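Local coordinates for protein aldehyde dehydrogenase (Staphylococcus aureus, PDB 6K10) that oxidises the carotenoid aldehyde 4,4'-diaponeurosporen-4-al to 4,4'-diaponeurosporenoic acid with NAD+, a step in making the protective pigment staphyloxanthin, at residues Pro370-Glu378 against Phe392-His403. The protein carries 1 engineered substitution. Numbering follows the deposited sequence.
With EDO (1,2-ethanediol), chain B.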
# COMPACT_ATOMS: atom_id res chain seq x y z
N PRO A 370 4.45 -0.02 -18.02
CA PRO A 370 5.60 0.85 -17.80
C PRO A 370 5.35 1.87 -16.71
O PRO A 370 4.21 2.18 -16.35
CB PRO A 370 5.79 1.52 -19.16
CG PRO A 370 4.40 1.59 -19.71
CD PRO A 370 3.65 0.39 -19.19
N LEU A 371 6.46 2.40 -16.18
CA LEU A 371 6.36 3.42 -15.13
C LEU A 371 5.69 4.68 -15.65
O LEU A 371 4.94 5.33 -14.91
CB LEU A 371 7.76 3.74 -14.59
CG LEU A 371 7.84 4.77 -13.46
CD1 LEU A 371 6.77 4.53 -12.41
CD2 LEU A 371 9.21 4.73 -12.83
N SER A 372 5.94 5.04 -16.90
CA SER A 372 5.29 6.20 -17.48
C SER A 372 4.86 5.91 -18.90
O SER A 372 5.35 4.99 -19.55
CB SER A 372 6.20 7.44 -17.43
OG SER A 372 7.29 7.31 -18.31
N LEU A 373 3.89 6.70 -19.37
CA LEU A 373 3.45 6.67 -20.75
C LEU A 373 3.12 8.09 -21.17
O LEU A 373 2.57 8.87 -20.38
CB LEU A 373 2.23 5.76 -20.95
CG LEU A 373 1.66 5.66 -22.38
CD1 LEU A 373 1.16 4.25 -22.66
CD2 LEU A 373 0.54 6.67 -22.60
N TYR A 374 3.44 8.43 -22.42
CA TYR A 374 3.17 9.75 -22.96
C TYR A 374 2.43 9.62 -24.28
O TYR A 374 2.72 8.73 -25.08
CB TYR A 374 4.46 10.55 -23.13
CG TYR A 374 5.32 10.55 -21.89
CD1 TYR A 374 4.97 11.31 -20.79
CD2 TYR A 374 6.47 9.76 -21.81
CE1 TYR A 374 5.74 11.31 -19.63
CE2 TYR A 374 7.25 9.76 -20.66
CZ TYR A 374 6.88 10.53 -19.58
OH TYR A 374 7.66 10.52 -18.45
N LEU A 375 1.47 10.51 -24.50
CA LEU A 375 0.73 10.59 -25.74
C LEU A 375 0.74 12.02 -26.24
O LEU A 375 0.40 12.94 -25.49
CB LEU A 375 -0.72 10.11 -25.57
CG LEU A 375 -1.63 10.44 -26.75
CD1 LEU A 375 -1.22 9.66 -27.99
CD2 LEU A 375 -3.08 10.17 -26.40
N PHE A 376 1.15 12.21 -27.49
CA PHE A 376 1.08 13.50 -28.15
C PHE A 376 -0.02 13.44 -29.20
O PHE A 376 0.07 12.65 -30.15
CB PHE A 376 2.43 13.89 -28.76
CG PHE A 376 3.43 14.34 -27.74
CD1 PHE A 376 4.24 13.42 -27.10
CD2 PHE A 376 3.53 15.67 -27.38
CE1 PHE A 376 5.15 13.82 -26.14
CE2 PHE A 376 4.44 16.08 -26.42
CZ PHE A 376 5.25 15.15 -25.80
N SER A 377 -1.06 14.24 -29.00
CA SER A 377 -2.26 14.20 -29.81
C SER A 377 -3.07 15.45 -29.55
O SER A 377 -3.04 15.99 -28.44
CB SER A 377 -3.10 12.95 -29.50
OG SER A 377 -4.30 12.92 -30.25
N GLU A 378 -3.77 15.91 -30.58
CA GLU A 378 -4.78 16.94 -30.45
C GLU A 378 -6.18 16.36 -30.49
O GLU A 378 -7.17 17.10 -30.49
CB GLU A 378 -4.60 18.00 -31.54
CG GLU A 378 -3.22 18.66 -31.53
CD GLU A 378 -2.94 19.38 -30.23
OE1 GLU A 378 -3.90 19.94 -29.66
OE2 GLU A 378 -1.78 19.39 -29.78
N PHE A 392 -0.52 2.15 -16.66
CA PHE A 392 0.87 2.52 -16.47
C PHE A 392 0.95 3.31 -15.18
O PHE A 392 -0.07 3.71 -14.61
CB PHE A 392 1.40 3.32 -17.66
CG PHE A 392 0.50 4.45 -18.09
CD1 PHE A 392 -0.52 4.23 -19.00
CD2 PHE A 392 0.68 5.72 -17.59
CE1 PHE A 392 -1.35 5.26 -19.40
CE2 PHE A 392 -0.15 6.76 -17.98
CZ PHE A 392 -1.16 6.52 -18.89
N GLY A 393 2.17 3.54 -14.71
CA GLY A 393 2.36 4.22 -13.44
C GLY A 393 1.74 5.61 -13.42
O GLY A 393 0.85 5.89 -12.61
N GLY A 394 2.21 6.47 -14.31
CA GLY A 394 1.66 7.81 -14.49
C GLY A 394 2.20 8.35 -15.79
O GLY A 394 3.09 7.77 -16.40
N GLY A 395 1.66 9.48 -16.22
CA GLY A 395 2.09 9.98 -17.51
C GLY A 395 1.65 11.39 -17.82
O GLY A 395 1.37 12.18 -16.93
N ALA A 396 1.61 11.68 -19.12
CA ALA A 396 1.36 13.04 -19.57
C ALA A 396 0.75 13.01 -20.97
O ALA A 396 1.12 12.18 -21.80
CB ALA A 396 2.64 13.87 -19.58
N ILE A 397 -0.18 13.92 -21.20
CA ILE A 397 -0.71 14.20 -22.53
C ILE A 397 -0.05 15.48 -23.02
O ILE A 397 -0.15 16.52 -22.37
CB ILE A 397 -2.24 14.34 -22.52
CG1 ILE A 397 -2.90 13.15 -21.82
CG2 ILE A 397 -2.78 14.48 -23.94
CD1 ILE A 397 -2.38 11.79 -22.28
N ASN A 398 0.65 15.38 -24.16
CA ASN A 398 1.34 16.51 -24.78
C ASN A 398 2.45 17.08 -23.88
O ASN A 398 2.70 18.28 -23.86
CB ASN A 398 0.35 17.61 -25.19
CG ASN A 398 -0.48 17.22 -26.39
OD1 ASN A 398 -0.05 16.40 -27.21
ND2 ASN A 398 -1.66 17.81 -26.52
N ASP A 399 3.12 16.19 -23.14
CA ASP A 399 4.30 16.55 -22.37
C ASP A 399 5.02 15.26 -22.00
O ASP A 399 4.51 14.16 -22.22
CB ASP A 399 3.94 17.35 -21.11
CG ASP A 399 5.06 18.29 -20.68
OD1 ASP A 399 6.12 18.31 -21.33
OD2 ASP A 399 4.87 19.01 -19.67
N THR A 400 6.22 15.41 -21.44
CA THR A 400 6.92 14.28 -20.84
C THR A 400 7.56 14.73 -19.53
O THR A 400 7.88 15.91 -19.35
CB THR A 400 8.01 13.67 -21.75
OG1 THR A 400 9.14 14.54 -21.84
CG2 THR A 400 7.47 13.38 -23.16
N LEU A 401 7.71 13.77 -18.61
CA LEU A 401 8.48 13.91 -17.38
C LEU A 401 7.83 14.79 -16.32
O LEU A 401 7.91 14.48 -15.12
CB LEU A 401 9.90 14.42 -17.69
CG LEU A 401 10.83 14.76 -16.53
CD1 LEU A 401 11.30 13.50 -15.82
CD2 LEU A 401 12.02 15.55 -17.03
N MET A 402 7.16 15.87 -16.72
CA MET A 402 6.74 16.90 -15.77
C MET A 402 5.63 16.46 -14.82
O MET A 402 5.33 17.20 -13.88
CB MET A 402 6.30 18.16 -16.51
CG MET A 402 7.43 18.89 -17.22
SD MET A 402 8.88 19.14 -16.17
CE MET A 402 8.31 20.44 -15.07
N HIS A 403 5.00 15.30 -15.03
CA HIS A 403 4.00 14.86 -14.06
C HIS A 403 4.62 14.51 -12.71
O HIS A 403 3.90 14.42 -11.71
CB HIS A 403 3.20 13.67 -14.60
CG HIS A 403 4.02 12.44 -14.86
ND1 HIS A 403 5.05 12.40 -15.77
CD2 HIS A 403 3.94 11.19 -14.33
CE1 HIS A 403 5.57 11.19 -15.80
NE2 HIS A 403 4.92 10.44 -14.93
C1 EDO B . -3.30 21.44 -27.12
O1 EDO B . -2.80 20.16 -26.72
C2 EDO B . -4.81 21.48 -26.97
O2 EDO B . -5.18 22.70 -26.33
O HOH W 1 5.12 8.05 -13.62
O HOH W 2 -0.10 17.44 -29.86
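Leu375 and Ala396 lie at the heart of a parallel strand pair that illustrates the beta-alpha-beta crossover of the aldehyde dehydrogenase catalytic domain: strands 372-376 and 394-397 run side by side, joined by helix 380-389. Backbone bonds set the register. Leu375 N donates to Ala396 O, and Asn398 N to Leu375 O at 2.8 Å, the latter nearly straight at 167°.

Where the second strand ends, the Asn398 carboxamide takes over the pairing by bonding both the backbone N and the backbone O of Ser377: OD1 accepts from Ser377 N at 3.0 Å while ND2 donates to Ser377 O at 3.0 Å. A water links OD1 to Glu378 OE2, which also bonds Thr442 of the second subunit. Water also bridges Leu371 O and His403 NE2, the latter at 2.7 Å, near Leu371's contact with the predicted active-site position Ser251, an engineered residue. Tyr374 OH is hydrogen-bonded to Val252 O.

Apolar packing divides between the faces. On the face covered by helix 380-389, Leu373 CB sits over the centre of the Phe392 ring, 3.6 Å from its centroid; with chi1 at 48°, CG of Phe392 falls between its backbone N and carbonyl carbon, which turns the ring beneath the leucine. On the other face, Thr400 CB covers the Tyr374 ring, 3.8 Å from the centroid, and Ala396 CB meets the ring's edge. Thr400 CG2 reaches the edge of Phe376.

The other edge of strand 394-397 pairs in parallel with a strand of the second subunit, so the sheet runs on across the interface. Between that interface and the probable active site, backbone and water thus meet the polar groups, while carbon packs against the rings.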